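Local coordinates for peptidoglycan glycosyltransferase (Atopobium parvulum, PDB 4OVD), which belongs to the penicillin-binding proteins, with a dimerisation-domain family region followed by a transpeptidase-type penicillin-binding domain, at residues A[300-305]-A[354-359]; A[315-320]-A[345-350]. All coordinates share one frame; numbering follows the deposited sequence.

Contact 1. Residues A[300-305]-A[354-359]; sequences ITTSIG and VGMAFL
Thr301 and Thr302 meet Met356 in a buried apolar contact between two helices, 298-307 and 353-364, of the penicillin-binding transpeptidase domain. It is light packing, and no hydrogen bond crosses it. The backbones stay well apart, with Thr301 CA 7.4 Å from Met356 CA at the nearest point, and Met356, a selenomethionine, spans much of the gap. Its chain does not run straight out. It bends at chi2 (-54°) and again at chi3 (105°), which brings SE and CE against helix 298-307. Both threonines answer with their methyl groups. Thr302 CG2 lies 3.8 Å from Met356 CE and about as far from SE. Thr301 CG2 sits 4.1 Å from Met356 SE.

The threonine hydroxyls are engaged in other directions. Thr302 OG1 sits between its backbone N and carbonyl carbon (chi1 48°). From there it bonds to Lys298 O, one turn back, and to Glu464 OE1. Thr301 OG1 bonds to Ala409 O. Each threonine thus keeps its methyl for the apolar seam while its oxygen is satisfied away from it. Val344 and Leu348 of helix 344-350 also touch Thr302.

Lys298 is the lysine of the SxxK sequence motif, and Ser352 is the middle residue of the SxN motif. The contact therefore joins the helix that begins at the lysine of the first motif to the helix that begins at the end of the second, a pairing within the helical part of the penicillin-binding transpeptidase fold.

Contact 2. Residues A[315-320]-A[345-350]; sequences STFNIP and REMLRR
Met347 sends its terminal methyl between Phe317 and Ile319, and this one methyl makes the contact between helix 344-350 and strand 316-319. Met347 CE is 3.6 Å from Phe317 CD2 and approaches the ring obliquely. It also lies 4.0 Å from Phe317 CB. On the isoleucine the same methyl touches the longer branch, with Met347 CE 3.7 Å from Ile319 CD1 and nearly as close to CG1. The interaction is wholly apolar, and no hydrogen bond links the two segments.

Reach explains the geometry. Met347, a selenomethionine, is extended beyond CG (chi2 175°, chi3 -159°). That length bridges backbones that are far apart, since Ile319 CA is 9.2 Å from Met347 CA. The Phe317 and Met347 side chains cross at about a right angle.

Next to Met347 the helix carries a salt-bridge network. Glu346 OE2 accepts from Arg350 NE at 2.7 Å, on its anti side and 22° out of the carboxylate plane. The syn side of Glu346 OE2 takes Arg349 NH2 at 2.6 Å. Both guanidinium groups meet the carboxylate edge-on. Two arginines thus grip one carboxylate, which should restrain its rotation and probably offsets part of their charge. Arg345 takes no part in this network and bonds to Asp466 and Thr470 of helix 458-474.

Strand 316-319 pairs antiparallel with strand 340-343, whose Met342 also touches Met347. Helix 353-364 adds Leu363 against Phe317 and Leu359 against Met347. Helix 344-350 is thus packed among this two-stranded sheet, helix 353-364 and helix 458-474.

In the fold
Of the segments in contact, helix 298-307 comes first in the chain, followed by strand 316-319. After strand 340-343 the chain enters helix 344-350 and then helix 353-364. Contact 2 pairs the inner two of these four segments and closes the shorter loop. Contact 1 pairs the outer two, so contact 2 is nested inside the loop it closes. The centres lie about 10 Å apart, and the contacts touch directly. Met356 CE packs 3.6 Å from Met347 CB, and Val354 CG1 lies 3.6 Å from Ile319 CG2. Phe358 and Phe317 bring their rings together. Helix 353-364 thus joins helix 298-307 to the small sheet and helix 344-350.

Contact 1. Residues A[300-305]-A[354-359]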
loop_
_atom_site.group_PDB
_atom_site.type_symbol
_atom_site.label_atom_id
_atom_site.label_comp_id
_atom_site.label_asym_id
_atom_site.label_seq_id
_atom_site.Cartn_x
_atom_site.Cartn_y
_atom_site.Cartn_z
ATOM N N ILE A 300 -4.799 0.509 13.106
ATOM C CA ILE A 300 -3.678 -0.091 13.837
ATOM C C ILE A 300 -3.828 0.196 15.325
ATOM O O ILE A 300 -3.756 -0.670 16.157
ATOM C CB ILE A 300 -2.341 0.435 13.241
ATOM C CG1 ILE A 300 -2.250 -0.176 11.843
ATOM C CG2 ILE A 300 -1.160 -0.044 14.001
ATOM C CD1 ILE A 300 -1.369 0.520 10.883
ATOM N N THR A 301 -4.058 1.447 15.670
ATOM C CA THR A 301 -4.242 1.820 17.053
ATOM C C THR A 301 -5.387 1.054 17.695
ATOM O O THR A 301 -5.271 0.585 18.848
ATOM C CB THR A 301 -4.537 3.296 17.129
ATOM O OG1 THR A 301 -3.441 3.981 16.481
ATOM C CG2 THR A 301 -4.818 3.710 18.602
ATOM N N THR A 302 -6.525 0.932 17.004
ATOM C CA THR A 302 -7.646 0.224 17.649
ATOM C C THR A 302 -7.378 -1.255 17.707
ATOM O O THR A 302 -7.787 -1.923 18.672
ATOM C CB THR A 302 -8.979 0.536 16.949
ATOM O OG1 THR A 302 -8.780 0.371 15.546
ATOM C CG2 THR A 302 -9.326 1.988 17.069
ATOM N N SER A 303 -6.761 -1.802 16.668
ATOM C CA SER A 303 -6.385 -3.213 16.722
ATOM C C SER A 303 -5.504 -3.557 17.933
ATOM O O SER A 303 -5.701 -4.575 18.602
ATOM C CB SER A 303 -5.636 -3.596 15.474
ATOM O OG SER A 303 -6.552 -3.505 14.422
ATOM N N ILE A 304 -4.518 -2.729 18.208
ATOM C CA ILE A 304 -3.639 -2.955 19.327
ATOM C C ILE A 304 -4.362 -2.985 20.679
ATOM O O ILE A 304 -4.085 -3.862 21.484
ATOM C CB ILE A 304 -2.528 -1.889 19.333
ATOM C CG1 ILE A 304 -1.612 -2.092 18.146
ATOM C CG2 ILE A 304 -1.690 -1.987 20.596
ATOM C CD1 ILE A 304 -0.683 -0.872 17.951
ATOM N N GLY A 305 -5.282 -2.039 20.897
ATOM C CA GLY A 305 -6.044 -1.974 22.092
ATOM C C GLY A 305 -6.948 -3.175 22.257
ATOM O O GLY A 305 -6.979 -3.855 23.299
ATOM N N VAL A 354 -8.991 13.123 18.759
ATOM C CA VAL A 354 -9.006 13.223 20.197
ATOM C C VAL A 354 -9.264 11.877 20.877
ATOM O O VAL A 354 -8.593 11.510 21.821
ATOM C CB VAL A 354 -10.035 14.239 20.689
ATOM C CG1 VAL A 354 -10.031 14.282 22.218
ATOM C CG2 VAL A 354 -9.668 15.641 20.202
ATOM N N GLY A 355 -10.207 11.131 20.344
ATOM C CA GLY A 355 -10.569 9.824 20.918
ATOM C C GLY A 355 -9.376 8.882 20.805
ATOM O O GLY A 355 -9.095 8.137 21.759
HETATM N N MSE A 356 -8.704 8.865 19.637
HETATM C CA MSE A 356 -7.523 8.012 19.465
HETATM C C MSE A 356 -6.420 8.334 20.444
HETATM O O MSE A 356 -5.820 7.450 21.122
HETATM C CB MSE A 356 -6.995 8.174 18.065
HETATM C CG MSE A 356 -7.776 7.528 16.962
HETATM SE SE MSE A 356 -8.131 5.631 17.198
HETATM C CE MSE A 356 -9.954 5.650 17.671
ATOM N N ALA A 357 -6.181 9.612 20.631
ATOM C CA ALA A 357 -5.088 10.002 21.570
ATOM C C ALA A 357 -5.507 9.631 22.982
ATOM O O ALA A 357 -4.674 9.337 23.819
ATOM C CB ALA A 357 -4.837 11.484 21.508
ATOM N N PHE A 358 -6.783 9.764 23.287
ATOM C CA PHE A 358 -7.273 9.391 24.585
ATOM C C PHE A 358 -7.048 7.892 24.796
ATOM O O PHE A 358 -6.508 7.440 25.846
ATOM C CB PHE A 358 -8.756 9.707 24.698
ATOM C CG PHE A 358 -9.389 9.139 25.913
ATOM C CD1 PHE A 358 -9.925 7.854 25.881
ATOM C CD2 PHE A 358 -9.521 9.893 27.074
ATOM C CE1 PHE A 358 -10.518 7.299 27.004
ATOM C CE2 PHE A 358 -10.131 9.336 28.194
ATOM C CZ PHE A 358 -10.604 8.016 28.161
ATOM N N LEU A 359 -7.383 7.117 23.773
ATOM C CA LEU A 359 -7.248 5.656 23.919
ATOM C C LEU A 359 -5.821 5.278 24.171
ATOM O O LEU A 359 -5.510 4.522 25.087
ATOM C CB LEU A 359 -7.774 4.932 22.696
ATOM C CG LEU A 359 -9.287 4.959 22.450
ATOM C CD1 LEU A 359 -9.542 4.200 21.175
ATOM C CD2 LEU A 359 -10.027 4.324 23.623
#

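Contact 2. Residues A[315-320]-A[345-350]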
loop_
_atom_site.group_PDB
_atom_site.type_symbol
_atom_site.label_atom_id
_atom_site.label_comp_id
_atom_site.label_asym_id
_atom_site.label_seq_id
_atom_site.Cartn_x
_atom_site.Cartn_y
_atom_site.Cartn_z
ATOM N N SER A 315 -17.101 -0.168 23.667
ATOM C CA SER A 315 -16.579 0.550 24.828
ATOM C C SER A 315 -16.760 2.031 24.632
ATOM O O SER A 315 -16.255 2.589 23.658
ATOM C CB SER A 315 -15.109 0.222 25.110
ATOM O OG SER A 315 -14.977 -1.176 25.209
ATOM N N THR A 316 -17.405 2.661 25.620
ATOM C CA THR A 316 -17.769 4.048 25.551
ATOM C C THR A 316 -17.110 4.955 26.531
ATOM O O THR A 316 -17.127 4.689 27.704
ATOM C CB THR A 316 -19.294 4.141 25.636
ATOM O OG1 THR A 316 -19.831 3.353 24.578
ATOM C CG2 THR A 316 -19.820 5.579 25.512
ATOM N N PHE A 317 -16.518 6.057 26.006
ATOM C CA PHE A 317 -15.747 7.046 26.788
ATOM C C PHE A 317 -16.195 8.460 26.542
ATOM O O PHE A 317 -16.761 8.803 25.480
ATOM C CB PHE A 317 -14.281 6.948 26.423
ATOM C CG PHE A 317 -13.727 5.565 26.595
ATOM C CD1 PHE A 317 -13.213 5.156 27.808
ATOM C CD2 PHE A 317 -13.739 4.683 25.546
ATOM C CE1 PHE A 317 -12.731 3.882 27.970
ATOM C CE2 PHE A 317 -13.297 3.381 25.710
ATOM C CZ PHE A 317 -12.757 3.001 26.919
ATOM N N ASN A 318 -16.029 9.278 27.569
ATOM C CA ASN A 318 -16.417 10.683 27.476
ATOM C C ASN A 318 -15.229 11.426 26.814
ATOM O O ASN A 318 -14.174 11.610 27.396
ATOM C CB ASN A 318 -16.775 11.243 28.856
ATOM C CG ASN A 318 -17.478 12.583 28.761
ATOM O OD1 ASN A 318 -18.585 12.703 28.227
ATOM N ND2 ASN A 318 -16.842 13.594 29.278
ATOM N N ILE A 319 -15.396 11.792 25.561
ATOM C CA ILE A 319 -14.273 12.391 24.822
ATOM C C ILE A 319 -14.365 13.930 24.793
ATOM O O ILE A 319 -15.349 14.475 24.242
ATOM C CB ILE A 319 -14.199 11.751 23.426
ATOM C CG1 ILE A 319 -14.017 10.188 23.503
ATOM C CG2 ILE A 319 -13.072 12.324 22.576
ATOM C CD1 ILE A 319 -12.765 9.728 24.169
ATOM N N PRO A 320 -13.343 14.639 25.348
ATOM C CA PRO A 320 -13.408 16.101 25.311
ATOM C C PRO A 320 -13.264 16.673 23.926
ATOM O O PRO A 320 -12.976 15.952 22.968
ATOM C CB PRO A 320 -12.244 16.554 26.220
ATOM C CG PRO A 320 -11.281 15.417 26.168
ATOM C CD PRO A 320 -12.075 14.163 25.933
ATOM N N ARG A 345 -16.032 2.278 18.343
ATOM C CA ARG A 345 -16.656 2.209 16.982
ATOM C C ARG A 345 -16.954 3.642 16.471
ATOM O O ARG A 345 -16.583 4.038 15.369
ATOM C CB ARG A 345 -17.945 1.389 16.999
ATOM C CG ARG A 345 -18.644 1.333 15.652
ATOM C CD ARG A 345 -20.023 0.714 15.795
ATOM N NE ARG A 345 -19.998 -0.601 16.413
ATOM C CZ ARG A 345 -19.644 -1.703 15.766
ATOM N NH1 ARG A 345 -19.340 -1.670 14.457
ATOM N NH2 ARG A 345 -19.655 -2.860 16.406
ATOM N N GLU A 346 -17.553 4.441 17.294
ATOM C CA GLU A 346 -17.845 5.830 16.877
ATOM C C GLU A 346 -16.586 6.660 16.618
ATOM O O GLU A 346 -16.578 7.474 15.731
ATOM C CB GLU A 346 -18.687 6.474 17.961
ATOM C CG GLU A 346 -19.024 7.936 17.730
ATOM C CD GLU A 346 -19.796 8.194 16.471
ATOM O OE1 GLU A 346 -20.343 7.199 15.867
ATOM O OE2 GLU A 346 -19.812 9.395 16.091
HETATM N N MSE A 347 -15.510 6.474 17.386
HETATM C CA MSE A 347 -14.295 7.286 17.167
HETATM C C MSE A 347 -13.758 6.975 15.808
HETATM O O MSE A 347 -13.264 7.887 15.088
HETATM C CB MSE A 347 -13.233 6.942 18.202
HETATM C CG MSE A 347 -13.700 7.270 19.576
HETATM SE SE MSE A 347 -12.339 6.641 20.885
HETATM C CE MSE A 347 -13.420 6.540 22.491
ATOM N N LEU A 348 -13.888 5.736 15.395
ATOM C CA LEU A 348 -13.486 5.348 14.083
ATOM C C LEU A 348 -14.438 5.827 12.971
ATOM O O LEU A 348 -14.008 6.247 11.949
ATOM C CB LEU A 348 -13.293 3.854 14.036
ATOM C CG LEU A 348 -12.183 3.383 13.133
ATOM C CD1 LEU A 348 -10.839 3.747 13.674
ATOM C CD2 LEU A 348 -12.257 1.915 12.798
ATOM N N ARG A 349 -15.728 5.743 13.209
ATOM C CA ARG A 349 -16.727 6.157 12.258
ATOM C C ARG A 349 -16.504 7.607 11.835
ATOM O O ARG A 349 -16.372 7.898 10.693
ATOM C CB ARG A 349 -18.088 5.996 12.859
ATOM C CG ARG A 349 -19.221 6.272 11.914
ATOM C CD ARG A 349 -20.538 6.395 12.635
ATOM N NE ARG A 349 -20.630 7.594 13.420
ATOM C CZ ARG A 349 -20.894 8.788 12.926
ATOM N NH1 ARG A 349 -21.119 8.963 11.637
ATOM N NH2 ARG A 349 -20.930 9.805 13.729
ATOM N N ARG A 350 -16.419 8.485 12.807
ATOM C CA ARG A 350 -16.140 9.884 12.583
ATOM C C ARG A 350 -14.660 10.305 12.515
ATOM O O ARG A 350 -14.351 11.433 12.268
ATOM C CB ARG A 350 -16.860 10.685 13.637
ATOM C CG ARG A 350 -16.220 10.685 14.974
ATOM C CD ARG A 350 -16.827 11.735 15.876
ATOM N NE ARG A 350 -18.268 11.625 15.986
ATOM C CZ ARG A 350 -19.099 12.645 15.966
ATOM N NH1 ARG A 350 -18.637 13.868 15.844
ATOM N NH2 ARG A 350 -20.386 12.444 16.072
#